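Local coordinates for protein pumilio homolog 23 (Arabidopsis thaliana, PDB 5WZJ) that binds RNA sequence-specifically through pumilio repeats, recognises a sequence of 18S rRNA, and probably regulates translation and mRNA stability, at residues Asn46-Thr51 / Gln69-Gly74; Tyr56-Ala59 / Ile63-His66; Asp78-Phe83 / Leu108-Thr113; Leu155-Lys160 / Leu237-Lys242. One frame throughout, in Å; residues are numbered along the deposited sequence.

How the contacts relate
The four contacts follow the right-handed superhelix of pumilio repeats through its N-terminal part. Contacts 1 and 2 have centres about 11 Å apart and share helix 64-74, against which helices 37-49 and 55-59 pack in turn; along the chain, contact 2 falls between the two segments of contact 1. Contact 3 comes next, its centre about 10 Å from that of contact 1, and joins helix 77-87 to helix 100-112. Contact 4, its centre about 19 Å from that of contact 3, links helices 146-160 and 227-239, and Leu108 and Leu111 of contact 3 pack on Leu155 and Leu158. Packing passes from layer to layer while helix 64-74 presents residues that hold G11 of chain B.

Contact 1: residues Asn46-Thr51 / Gln69-Gly74; sequences NALEET and QTLLEG. With nucleotides of chain B.
Ala47 and Leu71 meet where helix 37-49 lies against helix 64-74, the alanine methyl set before the forked end of the leucine. Both Leu71 branches face Ala47 CB, with CD1 the nearer at 3.6 Å and CD2 slightly behind. Leu71 owes this position to a first torsion of -57°, which places CG opposite the carbonyl carbon and beside the backbone N. Leu48 runs past Leu71 in the reverse direction, so its CD2 methyl comes to rest against the shaft of its neighbour, 3.9 Å from Leu71 CB. The same methyl serves a second partner: the Leu48 and Leu72 side chains cross at about a right angle, and Leu48 CD2 lies 3.8 Å from Leu72 CD2. Tyr22 and Ile26 of helix 17-31 extend this apolar layer on one flank, Leu80 and Phe83 of helix 77-87 on another. Beside these methyls, Leu48 O takes both Thr51 N and, at 2.6 Å, Thr51 OG1, which lies in the carbonyl plane. Gln69 turns to the RNA instead. Its OE1 receives two donors from the guanine of G11 of chain B, N1 at 2.8 Å and N2 at 3.0 Å, while Gln69 NE2 bonds to Ser106 OG, which fixes the rotation of the amide. The chemistry therefore divides in two: hydrocarbon side chains make the contact between these two segments, whereas a positioned amide oxygen reads guanine.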
loop_
_atom_site.group_PDB
_atom_site.type_symbol
_atom_site.label_atom_id
_atom_site.label_comp_id
_atom_site.label_asym_id
_atom_site.label_seq_id
_atom_site.Cartn_x
_atom_site.Cartn_y
_atom_site.Cartn_z
ATOM N N ASN A 46 28.597 17.397 -22.706
ATOM C CA ASN A 46 30.039 17.635 -22.754
ATOM C C ASN A 46 30.701 17.263 -21.435
ATOM O O ASN A 46 31.787 16.671 -21.417
ATOM C CB ASN A 46 30.325 19.098 -23.087
ATOM C CG ASN A 46 29.869 19.478 -24.481
ATOM O OD1 ASN A 46 29.599 18.611 -25.316
ATOM N ND2 ASN A 46 29.793 20.780 -24.743
ATOM N N ALA A 47 30.063 17.610 -20.314
ATOM C CA ALA A 47 30.678 17.332 -19.025
ATOM C C ALA A 47 30.763 15.835 -18.766
ATOM O O ALA A 47 31.742 15.367 -18.175
ATOM C CB ALA A 47 29.912 18.051 -17.914
ATOM N N LEU A 48 29.767 15.066 -19.218
ATOM C CA LEU A 48 29.845 13.618 -19.068
ATOM C C LEU A 48 31.093 13.056 -19.742
ATOM O O LEU A 48 31.701 12.104 -19.231
ATOM C CB LEU A 48 28.583 12.958 -19.624
ATOM C CG LEU A 48 27.327 13.124 -18.768
ATOM C CD1 LEU A 48 26.112 12.488 -19.444
ATOM C CD2 LEU A 48 27.544 12.526 -17.380
ATOM N N GLU A 49 31.512 13.648 -20.864
ATOM C CA GLU A 49 32.723 13.177 -21.527
ATOM C C GLU A 49 33.936 13.288 -20.617
ATOM O O GLU A 49 34.856 12.471 -20.711
ATOM C CB GLU A 49 32.962 13.954 -22.823
ATOM C CG GLU A 49 32.028 13.562 -23.959
ATOM C CD GLU A 49 32.272 14.364 -25.230
ATOM O OE1 GLU A 49 33.411 14.844 -25.435
ATOM O OE2 GLU A 49 31.317 14.517 -26.023
ATOM N N GLU A 50 33.946 14.267 -19.714
ATOM C CA GLU A 50 35.070 14.415 -18.801
ATOM C C GLU A 50 35.117 13.332 -17.732
ATOM O O GLU A 50 36.070 13.310 -16.947
ATOM C CB GLU A 50 35.031 15.799 -18.145
ATOM C CG GLU A 50 35.177 16.917 -19.144
ATOM C CD GLU A 50 36.453 16.787 -19.965
ATOM O OE1 GLU A 50 37.525 16.528 -19.363
ATOM O OE2 GLU A 50 36.378 16.930 -21.209
ATOM N N THR A 51 34.125 12.444 -17.664
ATOM C CA THR A 51 34.203 11.319 -16.745
ATOM C C THR A 51 34.820 10.075 -17.372
ATOM O O THR A 51 35.018 9.084 -16.663
ATOM C CB THR A 51 32.808 10.960 -16.199
ATOM O OG1 THR A 51 31.990 10.446 -17.258
ATOM C CG2 THR A 51 32.132 12.180 -15.583
ATOM N N GLN A 69 24.950 13.433 -10.861
ATOM C CA GLN A 69 23.504 13.213 -10.915
ATOM C C GLN A 69 22.819 14.281 -11.754
ATOM O O GLN A 69 21.947 13.979 -12.581
ATOM C CB GLN A 69 22.898 13.220 -9.512
ATOM C CG GLN A 69 23.188 11.993 -8.676
ATOM C CD GLN A 69 22.435 12.036 -7.371
ATOM O OE1 GLN A 69 22.973 12.459 -6.350
ATOM N NE2 GLN A 69 21.178 11.601 -7.395
ATOM N N THR A 70 23.171 15.545 -11.512
ATOM C CA THR A 70 22.610 16.646 -12.282
ATOM C C THR A 70 22.914 16.485 -13.764
ATOM O O THR A 70 22.026 16.663 -14.605
ATOM C CB THR A 70 23.167 17.977 -11.762
ATOM O OG1 THR A 70 22.873 18.097 -10.363
ATOM C CG2 THR A 70 22.546 19.156 -12.518
ATOM N N LEU A 71 24.158 16.128 -14.105
ATOM C CA LEU A 71 24.519 15.942 -15.512
ATOM C C LEU A 71 23.708 14.818 -16.162
ATOM O O LEU A 71 23.249 14.944 -17.304
ATOM C CB LEU A 71 26.011 15.648 -15.624
ATOM C CG LEU A 71 26.930 16.709 -15.005
ATOM C CD1 LEU A 71 28.363 16.288 -15.158
ATOM C CD2 LEU A 71 26.695 18.067 -15.658
ATOM N N LEU A 72 23.529 13.706 -15.454
ATOM C CA LEU A 72 22.850 12.564 -16.058
ATOM C C LEU A 72 21.373 12.847 -16.283
ATOM O O LEU A 72 20.801 12.386 -17.276
ATOM C CB LEU A 72 23.029 11.323 -15.179
ATOM C CG LEU A 72 24.444 10.745 -15.181
ATOM C CD1 LEU A 72 24.625 9.713 -14.070
ATOM C CD2 LEU A 72 24.745 10.119 -16.532
ATOM N N GLU A 73 20.745 13.609 -15.390
ATOM C CA GLU A 73 19.337 13.943 -15.552
ATOM C C GLU A 73 19.116 15.133 -16.480
ATOM O O GLU A 73 17.970 15.400 -16.855
ATOM C CB GLU A 73 18.694 14.203 -14.178
ATOM C CG GLU A 73 18.531 12.916 -13.283
ATOM C CD GLU A 73 18.410 13.216 -11.767
ATOM O OE1 GLU A 73 18.318 12.254 -10.952
ATOM O OE2 GLU A 73 18.423 14.417 -11.386
ATOM N N GLY A 74 20.173 15.840 -16.878
ATOM C CA GLY A 74 20.013 17.001 -17.735
ATOM C C GLY A 74 20.454 16.769 -19.168
ATOM O O GLY A 74 20.180 17.590 -20.050
ATOM P P G B 11 23.930 6.238 4.485
ATOM O OP1 G B 11 24.525 4.897 4.711
ATOM O OP2 G B 11 23.455 7.051 5.629
ATOM O "O5'" G B 11 25.034 7.025 3.670
ATOM C "C5'" G B 11 25.035 8.442 3.559
ATOM C "C4'" G B 11 25.927 8.854 2.412
ATOM O "O4'" G B 11 25.143 8.818 1.187
ATOM C "C3'" G B 11 26.527 10.257 2.495
ATOM O "O3'" G B 11 27.797 10.271 1.828
ATOM C "C2'" G B 11 25.548 11.072 1.674
ATOM O "O2'" G B 11 26.089 12.273 1.164
ATOM C "C1'" G B 11 25.201 10.078 0.559
ATOM N N9 G B 11 23.919 10.372 -0.086
ATOM C C8 G B 11 22.662 10.362 0.495
ATOM N N7 G B 11 21.716 10.746 -0.331
ATOM C C5 G B 11 22.386 11.034 -1.520
ATOM C C6 G B 11 21.897 11.495 -2.768
ATOM O O6 G B 11 20.731 11.751 -3.079
ATOM N N1 G B 11 22.928 11.673 -3.696
ATOM C C2 G B 11 24.263 11.417 -3.458
ATOM N N2 G B 11 25.117 11.632 -4.479
ATOM N N3 G B 11 24.733 10.981 -2.299
ATOM C C4 G B 11 23.751 10.819 -1.381
#

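Contact 2: residues Tyr56-Ala59 / Ile63-His66; sequences YEIA and IISH. With nucleotides of chain B.
Ser65 OG has two partners: it donates to Asp61 O and accepts from the exocyclic amine of a guanine, N2 of G11 of chain B, at 3.0 Å with an N-H...O angle of 147°. Its first torsion of 58° sets the hydroxyl between the backbone N and the carbonyl carbon, and the CB that carries it rests against the end of the preceding helix, 3.2 Å from Ala59 O. His66, next in sequence, offers a ring face to the same base. Guanine N2 stands 3.4 Å above the ring plane, over its centre, and C2 comes 3.2 Å from His66 CE1. This is the pumilio-repeat arrangement: Ser65 and Gln69, one helical turn apart, bond to the base, while His66 between them lies against it; here the helix is 64-74, within the first repeat. Away from the RNA, Ile58 and Ile64 cross obliquely, and CG2 anti to the backbone N in both brings the two methyls together, 3.7 Å from Ile58 CG2 to Ile64 CG2. Phe23 of helix 17-31 touches both isoleucines, and Leu68 packs on Ile58 and Ala59. Asp61 OD2 meanwhile takes the backbone N of Ile63 and of Ile64, tying down the turn between the helices.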
loop_
_atom_site.group_PDB
_atom_site.type_symbol
_atom_site.label_atom_id
_atom_site.label_comp_id
_atom_site.label_asym_id
_atom_site.label_seq_id
_atom_site.Cartn_x
_atom_site.Cartn_y
_atom_site.Cartn_z
ATOM N N TYR A 56 34.137 5.495 -11.995
ATOM C CA TYR A 56 33.984 5.048 -10.613
ATOM C C TYR A 56 34.428 6.130 -9.638
ATOM O O TYR A 56 33.735 6.414 -8.651
ATOM C CB TYR A 56 34.770 3.755 -10.352
ATOM C CG TYR A 56 34.771 3.396 -8.874
ATOM C CD1 TYR A 56 33.670 2.783 -8.294
ATOM C CD2 TYR A 56 35.856 3.703 -8.056
ATOM C CE1 TYR A 56 33.652 2.468 -6.943
ATOM C CE2 TYR A 56 35.842 3.396 -6.698
ATOM C CZ TYR A 56 34.736 2.779 -6.154
ATOM O OH TYR A 56 34.694 2.471 -4.819
ATOM N N GLU A 57 35.597 6.726 -9.895
ATOM C CA GLU A 57 36.147 7.729 -8.991
ATOM C C GLU A 57 35.227 8.934 -8.897
ATOM O O GLU A 57 34.994 9.469 -7.808
ATOM C CB GLU A 57 37.542 8.159 -9.470
ATOM C CG GLU A 57 38.624 7.092 -9.403
ATOM C CD GLU A 57 38.415 5.928 -10.363
ATOM O OE1 GLU A 57 37.741 6.103 -11.401
ATOM O OE2 GLU A 57 38.923 4.823 -10.068
ATOM N N ILE A 58 34.677 9.371 -10.026
ATOM C CA ILE A 58 33.840 10.564 -9.979
ATOM C C ILE A 58 32.471 10.254 -9.375
ATOM O O ILE A 58 31.951 11.026 -8.555
ATOM C CB ILE A 58 33.733 11.183 -11.382
ATOM C CG1 ILE A 58 35.108 11.735 -11.778
ATOM C CG2 ILE A 58 32.658 12.292 -11.394
ATOM C CD1 ILE A 58 35.301 11.925 -13.243
ATOM N N ALA A 59 31.876 9.116 -9.744
ATOM C CA ALA A 59 30.529 8.801 -9.270
ATOM C C ALA A 59 30.500 8.493 -7.780
ATOM O O ALA A 59 29.454 8.636 -7.138
ATOM C CB ALA A 59 29.961 7.616 -10.044
ATOM N N ILE A 63 31.314 14.564 -2.939
ATOM C CA ILE A 63 30.813 15.850 -3.413
ATOM C C ILE A 63 30.423 15.786 -4.886
ATOM O O ILE A 63 29.305 16.141 -5.260
ATOM C CB ILE A 63 31.852 16.963 -3.137
ATOM C CG1 ILE A 63 31.818 17.302 -1.637
ATOM C CG2 ILE A 63 31.581 18.196 -4.032
ATOM C CD1 ILE A 63 32.872 18.249 -1.173
ATOM N N ILE A 64 31.316 15.290 -5.742
ATOM C CA ILE A 64 31.050 15.392 -7.171
ATOM C C ILE A 64 29.937 14.448 -7.620
ATOM O O ILE A 64 29.312 14.697 -8.657
ATOM C CB ILE A 64 32.349 15.154 -7.956
ATOM C CG1 ILE A 64 33.441 16.098 -7.419
ATOM C CG2 ILE A 64 32.130 15.404 -9.458
ATOM C CD1 ILE A 64 34.824 15.777 -7.999
ATOM N N SER A 65 29.663 13.382 -6.856
ATOM C CA SER A 65 28.567 12.474 -7.207
ATOM C C SER A 65 27.273 13.247 -7.430
ATOM O O SER A 65 26.508 12.951 -8.356
ATOM C CB SER A 65 28.373 11.425 -6.111
ATOM O OG SER A 65 28.096 12.035 -4.847
ATOM N N HIS A 66 27.047 14.283 -6.622
ATOM C CA HIS A 66 25.839 15.089 -6.753
ATOM C C HIS A 66 25.822 15.853 -8.076
ATOM O O HIS A 66 24.768 15.979 -8.708
ATOM C CB HIS A 66 25.729 16.047 -5.560
ATOM C CG HIS A 66 25.544 15.349 -4.248
ATOM N ND1 HIS A 66 24.301 15.116 -3.695
ATOM C CD2 HIS A 66 26.443 14.789 -3.400
ATOM C CE1 HIS A 66 24.442 14.468 -2.553
ATOM N NE2 HIS A 66 25.731 14.243 -2.358
ATOM P P G B 11 23.930 6.238 4.485
ATOM O OP1 G B 11 24.525 4.897 4.711
ATOM O OP2 G B 11 23.455 7.051 5.629
ATOM O "O5'" G B 11 25.034 7.025 3.670
ATOM C "C5'" G B 11 25.035 8.442 3.559
ATOM C "C4'" G B 11 25.927 8.854 2.412
ATOM O "O4'" G B 11 25.143 8.818 1.187
ATOM C "C3'" G B 11 26.527 10.257 2.495
ATOM O "O3'" G B 11 27.797 10.271 1.828
ATOM C "C2'" G B 11 25.548 11.072 1.674
ATOM O "O2'" G B 11 26.089 12.273 1.164
ATOM C "C1'" G B 11 25.201 10.078 0.559
ATOM N N9 G B 11 23.919 10.372 -0.086
ATOM C C8 G B 11 22.662 10.362 0.495
ATOM N N7 G B 11 21.716 10.746 -0.331
ATOM C C5 G B 11 22.386 11.034 -1.520
ATOM C C6 G B 11 21.897 11.495 -2.768
ATOM O O6 G B 11 20.731 11.751 -3.079
ATOM N N1 G B 11 22.928 11.673 -3.696
ATOM C C2 G B 11 24.263 11.417 -3.458
ATOM N N2 G B 11 25.117 11.632 -4.479
ATOM N N3 G B 11 24.733 10.981 -2.299
ATOM C C4 G B 11 23.751 10.819 -1.381
#

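Contact 3: residues Asp78-Phe83 / Leu108-Thr113; sequences DQLCSF and LKSLAT
Leu80 is the first residue of the helical segment 78-83 to reach helix 100-112, and it does most of the touching. With a first torsion of 170°, CG stands opposite the backbone N, which directs the fork toward helix 100-112. Its CD2 methyl settles onto the backbone of the facing helix, 3.4 Å from Leu111 N, and lies between two side chains, with Ser110 OG at 3.5 Å and Leu111 CD2 at 3.8 Å. The CD1 branch stays further back, beside Ser110 and against Leu72. A glycine in place of Leu80 would probably open a gap beside Ser110 and Leu111 and strip their meeting with this helix of most of its hydrocarbon. Although it lies against a methyl, the Ser110 hydroxyl is satisfied, since it bonds to Leu72 O. Cys81 follows with a lighter touch, SG coming 4.2 Å from the same Leu111 CD2, while the Cys81 side chain also touches Val123 and Ala127 of helix 121-137. On the facing segment, Ser110 O accepts both Thr113 N and Thr113 OG1, the latter at 2.6 Å. The axes of the segments 78-83 and 108-112 approach to 10.5 Å, their N-to-C directions 143° apart. The contact joins the first pumilio repeat to the second, the repeat-on-repeat packing that forms the family's right-handed superhelix.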
loop_
_atom_site.group_PDB
_atom_site.type_symbol
_atom_site.label_atom_id
_atom_site.label_comp_id
_atom_site.label_asym_id
_atom_site.label_seq_id
_atom_site.Cartn_x
_atom_site.Cartn_y
_atom_site.Cartn_z
ATOM N N ASP A 78 21.572 10.165 -26.195
ATOM C CA ASP A 78 22.805 9.600 -26.737
ATOM C C ASP A 78 23.947 9.695 -25.737
ATOM O O ASP A 78 24.713 8.741 -25.564
ATOM C CB ASP A 78 23.191 10.300 -28.041
ATOM C CG ASP A 78 22.329 9.870 -29.215
ATOM O OD1 ASP A 78 21.649 8.823 -29.114
ATOM O OD2 ASP A 78 22.344 10.578 -30.244
ATOM N N GLN A 79 24.083 10.847 -25.076
ATOM C CA GLN A 79 25.183 11.036 -24.137
ATOM C C GLN A 79 24.974 10.192 -22.888
ATOM O O GLN A 79 25.936 9.654 -22.326
ATOM C CB GLN A 79 25.326 12.522 -23.779
ATOM C CG GLN A 79 25.867 13.404 -24.918
ATOM C CD GLN A 79 24.999 13.360 -26.184
ATOM O OE1 GLN A 79 23.782 13.557 -26.136
ATOM N NE2 GLN A 79 25.630 13.073 -27.318
ATOM N N LEU A 80 23.721 10.069 -22.447
ATOM C CA LEU A 80 23.394 9.192 -21.331
ATOM C C LEU A 80 23.800 7.754 -21.630
ATOM O O LEU A 80 24.486 7.110 -20.825
ATOM C CB LEU A 80 21.898 9.274 -21.030
ATOM C CG LEU A 80 21.395 8.219 -20.040
ATOM C CD1 LEU A 80 21.989 8.423 -18.639
ATOM C CD2 LEU A 80 19.889 8.236 -19.991
ATOM N N CYS A 81 23.392 7.235 -22.797
ATOM C CA CYS A 81 23.722 5.858 -23.155
ATOM C C CYS A 81 25.220 5.658 -23.287
ATOM O O CYS A 81 25.744 4.594 -22.930
ATOM C CB CYS A 81 23.006 5.468 -24.451
ATOM S SG CYS A 81 21.230 5.397 -24.220
ATOM N N SER A 82 25.930 6.665 -23.794
ATOM C CA SER A 82 27.382 6.570 -23.867
ATOM C C SER A 82 27.997 6.495 -22.473
ATOM O O SER A 82 28.954 5.744 -22.249
ATOM C CB SER A 82 27.943 7.761 -24.648
ATOM O OG SER A 82 27.377 7.824 -25.944
ATOM N N PHE A 83 27.459 7.261 -21.519
ATOM C CA PHE A 83 27.964 7.184 -20.152
ATOM C C PHE A 83 27.726 5.799 -19.569
ATOM O O PHE A 83 28.616 5.207 -18.952
ATOM C CB PHE A 83 27.314 8.235 -19.254
ATOM C CG PHE A 83 27.663 8.050 -17.806
ATOM C CD1 PHE A 83 28.838 8.578 -17.300
ATOM C CD2 PHE A 83 26.856 7.285 -16.966
ATOM C CE1 PHE A 83 29.186 8.383 -15.984
ATOM C CE2 PHE A 83 27.204 7.089 -15.646
ATOM C CZ PHE A 83 28.368 7.643 -15.155
ATOM N N LEU A 108 19.339 5.644 -14.317
ATOM C CA LEU A 108 18.125 4.887 -14.609
ATOM C C LEU A 108 16.911 5.801 -14.755
ATOM O O LEU A 108 16.110 5.632 -15.681
ATOM C CB LEU A 108 17.890 3.840 -13.514
ATOM C CG LEU A 108 19.007 2.790 -13.399
ATOM C CD1 LEU A 108 18.739 1.799 -12.243
ATOM C CD2 LEU A 108 19.145 2.041 -14.714
ATOM N N LYS A 109 16.753 6.770 -13.843
ATOM C CA LYS A 109 15.644 7.716 -13.943
ATOM C C LYS A 109 15.695 8.477 -15.254
ATOM O O LYS A 109 14.656 8.739 -15.869
ATOM C CB LYS A 109 15.684 8.715 -12.784
ATOM C CG LYS A 109 15.390 8.148 -11.420
ATOM C CD LYS A 109 15.414 9.285 -10.396
ATOM C CE LYS A 109 15.175 8.782 -8.985
ATOM N NZ LYS A 109 15.327 9.904 -8.001
ATOM N N SER A 110 16.902 8.868 -15.666
ATOM C CA SER A 110 17.091 9.596 -16.914
ATOM C C SER A 110 16.722 8.739 -18.126
ATOM O O SER A 110 16.076 9.225 -19.060
ATOM C CB SER A 110 18.544 10.071 -16.998
ATOM O OG SER A 110 18.780 10.920 -18.114
ATOM N N LEU A 111 17.140 7.466 -18.140
ATOM C CA LEU A 111 16.680 6.541 -19.178
ATOM C C LEU A 111 15.165 6.449 -19.196
ATOM O O LEU A 111 14.544 6.432 -20.266
ATOM C CB LEU A 111 17.243 5.139 -18.944
ATOM C CG LEU A 111 18.517 4.626 -19.567
ATOM C CD1 LEU A 111 18.651 3.143 -19.187
ATOM C CD2 LEU A 111 18.486 4.821 -21.070
ATOM N N ALA A 112 14.562 6.351 -18.011
ATOM C CA ALA A 112 13.119 6.207 -17.902
ATOM C C ALA A 112 12.364 7.380 -18.518
ATOM O O ALA A 112 11.210 7.212 -18.925
ATOM C CB ALA A 112 12.723 6.052 -16.436
ATOM N N THR A 113 12.973 8.579 -18.579
ATOM C CA THR A 113 12.270 9.707 -19.189
ATOM C C THR A 113 12.081 9.525 -20.694
ATOM O O THR A 113 11.280 10.254 -21.287
ATOM C CB THR A 113 12.998 11.054 -18.940
ATOM O OG1 THR A 113 14.261 11.061 -19.608
ATOM C CG2 THR A 113 13.230 11.331 -17.435
#

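Contact 4: residues Leu155-Lys160 / Leu237-Lys242; sequences LLCLCK and LRLMLK
Leu239 pushes its forked end against the helix turn formed by Leu156 and Cys157, and this is the tight part of the contact. The CD1 methyl presses on the backbone, 3.4 Å from Leu156 O and 3.6 Å from both Leu156 CB and Cys157 N. CD2 spreads the other way, toward Cys157 SG and the root of Lys160, whose CG lies 3.8 Å from it. Leu205 and Leu208 of helix 202-213 pack behind Leu156.

Toward Lys160 the contact becomes polar and looser. The lysine and leucine side chains slide past each other in opposite directions, and a bend at chi2 (62°) turns the amine back over the end of helix 227-239. There Lys160 NZ gives Leu239 O only a weak hydrogen bond of 3.2 Å. A water accepts from NZ at 2.9 Å and donates to Leu241 O, bridging to the loop. A methionine in place of Lys160 would probably leave Leu239 O and the bridging water without their charged mate. The chemistry implies two kinds of hold between the third and fourth repeats: firm apolar packing inside and, on the polar side, an ammonium group that probably eases the negative end of a helix.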
loop_
_atom_site.group_PDB
_atom_site.type_symbol
_atom_site.label_atom_id
_atom_site.label_comp_id
_atom_site.label_asym_id
_atom_site.label_seq_id
_atom_site.Cartn_x
_atom_site.Cartn_y
_atom_site.Cartn_z
ATOM N N LEU A 155 16.179 -0.717 -11.422
ATOM C CA LEU A 155 16.498 -1.335 -12.712
ATOM C C LEU A 155 15.444 -2.356 -13.131
ATOM O O LEU A 155 15.060 -2.408 -14.305
ATOM C CB LEU A 155 17.868 -2.000 -12.645
ATOM C CG LEU A 155 18.281 -2.774 -13.888
ATOM C CD1 LEU A 155 18.395 -1.826 -15.094
ATOM C CD2 LEU A 155 19.598 -3.499 -13.620
ATOM N N LEU A 156 15.002 -3.209 -12.197
ATOM C CA LEU A 156 13.913 -4.136 -12.486
ATOM C C LEU A 156 12.675 -3.384 -12.957
ATOM O O LEU A 156 12.040 -3.772 -13.941
ATOM C CB LEU A 156 13.586 -4.975 -11.243
ATOM C CG LEU A 156 14.614 -6.046 -10.849
ATOM C CD1 LEU A 156 14.454 -6.417 -9.375
ATOM C CD2 LEU A 156 14.469 -7.281 -11.727
ATOM N N CYS A 157 12.309 -2.306 -12.250
ATOM C CA CYS A 157 11.135 -1.524 -12.635
ATOM C C CYS A 157 11.289 -0.958 -14.041
ATOM O O CYS A 157 10.348 -0.998 -14.843
ATOM C CB CYS A 157 10.890 -0.389 -11.630
ATOM S SG CYS A 157 10.234 -0.911 -10.031
ATOM N N LEU A 158 12.472 -0.433 -14.358
ATOM C CA LEU A 158 12.707 0.111 -15.690
ATOM C C LEU A 158 12.561 -0.965 -16.769
ATOM O O LEU A 158 11.985 -0.708 -17.833
ATOM C CB LEU A 158 14.094 0.747 -15.747
ATOM C CG LEU A 158 14.480 1.425 -17.060
ATOM C CD1 LEU A 158 13.383 2.376 -17.482
ATOM C CD2 LEU A 158 15.816 2.161 -16.920
ATOM N N CYS A 159 13.088 -2.173 -16.522
ATOM C CA CYS A 159 12.955 -3.254 -17.501
ATOM C C CYS A 159 11.496 -3.636 -17.722
ATOM O O CYS A 159 11.120 -4.057 -18.822
ATOM C CB CYS A 159 13.751 -4.489 -17.059
ATOM S SG CYS A 159 15.555 -4.297 -17.093
ATOM N N LYS A 160 10.671 -3.532 -16.684
ATOM C CA LYS A 160 9.242 -3.755 -16.834
ATOM C C LYS A 160 8.595 -2.616 -17.605
ATOM O O LYS A 160 7.496 -2.779 -18.139
ATOM C CB LYS A 160 8.613 -3.906 -15.446
ATOM C CG LYS A 160 7.099 -4.091 -15.397
ATOM C CD LYS A 160 6.643 -5.352 -16.112
ATOM C CE LYS A 160 5.127 -5.541 -15.936
ATOM N NZ LYS A 160 4.674 -6.848 -16.487
ATOM N N LEU A 237 8.881 -9.930 -7.981
ATOM C CA LEU A 237 7.635 -10.690 -8.032
ATOM C C LEU A 237 6.448 -9.783 -8.357
ATOM O O LEU A 237 5.579 -10.153 -9.158
ATOM C CB LEU A 237 7.408 -11.422 -6.713
ATOM C CG LEU A 237 8.314 -12.619 -6.431
ATOM C CD1 LEU A 237 8.291 -12.953 -4.940
ATOM C CD2 LEU A 237 7.867 -13.833 -7.251
ATOM N N ARG A 238 6.402 -8.589 -7.753
ATOM C CA ARG A 238 5.326 -7.641 -8.048
ATOM C C ARG A 238 5.293 -7.274 -9.524
ATOM O O ARG A 238 4.213 -7.145 -10.113
ATOM C CB ARG A 238 5.478 -6.369 -7.209
ATOM C CG ARG A 238 5.213 -6.547 -5.724
ATOM C CD ARG A 238 5.224 -5.206 -5.002
ATOM N NE ARG A 238 5.958 -5.254 -3.737
ATOM C CZ ARG A 238 5.397 -5.454 -2.547
ATOM N NH1 ARG A 238 4.074 -5.636 -2.448
ATOM N NH2 ARG A 238 6.165 -5.480 -1.454
ATOM N N LEU A 239 6.468 -7.096 -10.137
ATOM C CA LEU A 239 6.523 -6.774 -11.561
ATOM C C LEU A 239 6.027 -7.930 -12.434
ATOM O O LEU A 239 5.660 -7.705 -13.589
ATOM C CB LEU A 239 7.960 -6.395 -11.954
ATOM C CG LEU A 239 8.530 -5.146 -11.248
ATOM C CD1 LEU A 239 10.022 -4.996 -11.507
ATOM C CD2 LEU A 239 7.801 -3.879 -11.675
ATOM N N MET A 240 6.012 -9.158 -11.915
ATOM C CA MET A 240 5.599 -10.331 -12.677
ATOM C C MET A 240 4.139 -10.701 -12.446
ATOM O O MET A 240 3.712 -11.790 -12.859
ATOM C CB MET A 240 6.501 -11.522 -12.335
ATOM C CG MET A 240 7.916 -11.408 -12.894
ATOM S SD MET A 240 7.911 -11.486 -14.706
ATOM C CE MET A 240 9.685 -11.447 -15.055
ATOM N N LEU A 241 3.376 -9.835 -11.776
ATOM C CA LEU A 241 1.959 -10.079 -11.539
ATOM C C LEU A 241 1.267 -10.479 -12.844
ATOM O O LEU A 241 1.498 -9.873 -13.895
ATOM C CB LEU A 241 1.318 -8.818 -10.936
ATOM C CG LEU A 241 -0.182 -8.845 -10.605
ATOM C CD1 LEU A 241 -0.467 -9.663 -9.367
ATOM C CD2 LEU A 241 -0.743 -7.442 -10.440
ATOM N N LYS A 242 0.469 -11.546 -12.782
ATOM C CA LYS A 242 -0.298 -12.101 -13.900
ATOM C C LYS A 242 0.561 -12.724 -15.005
ATOM O O LYS A 242 0.002 -13.189 -16.009
ATOM C CB LYS A 242 -1.235 -11.058 -14.533
ATOM C CG LYS A 242 -2.331 -10.558 -13.595
ATOM C CD LYS A 242 -3.034 -9.349 -14.201
ATOM C CE LYS A 242 -4.127 -8.823 -13.293
ATOM N NZ LYS A 242 -5.225 -9.818 -13.141
HETATM O O HOH W 1 2.716 -7.762 -14.529
#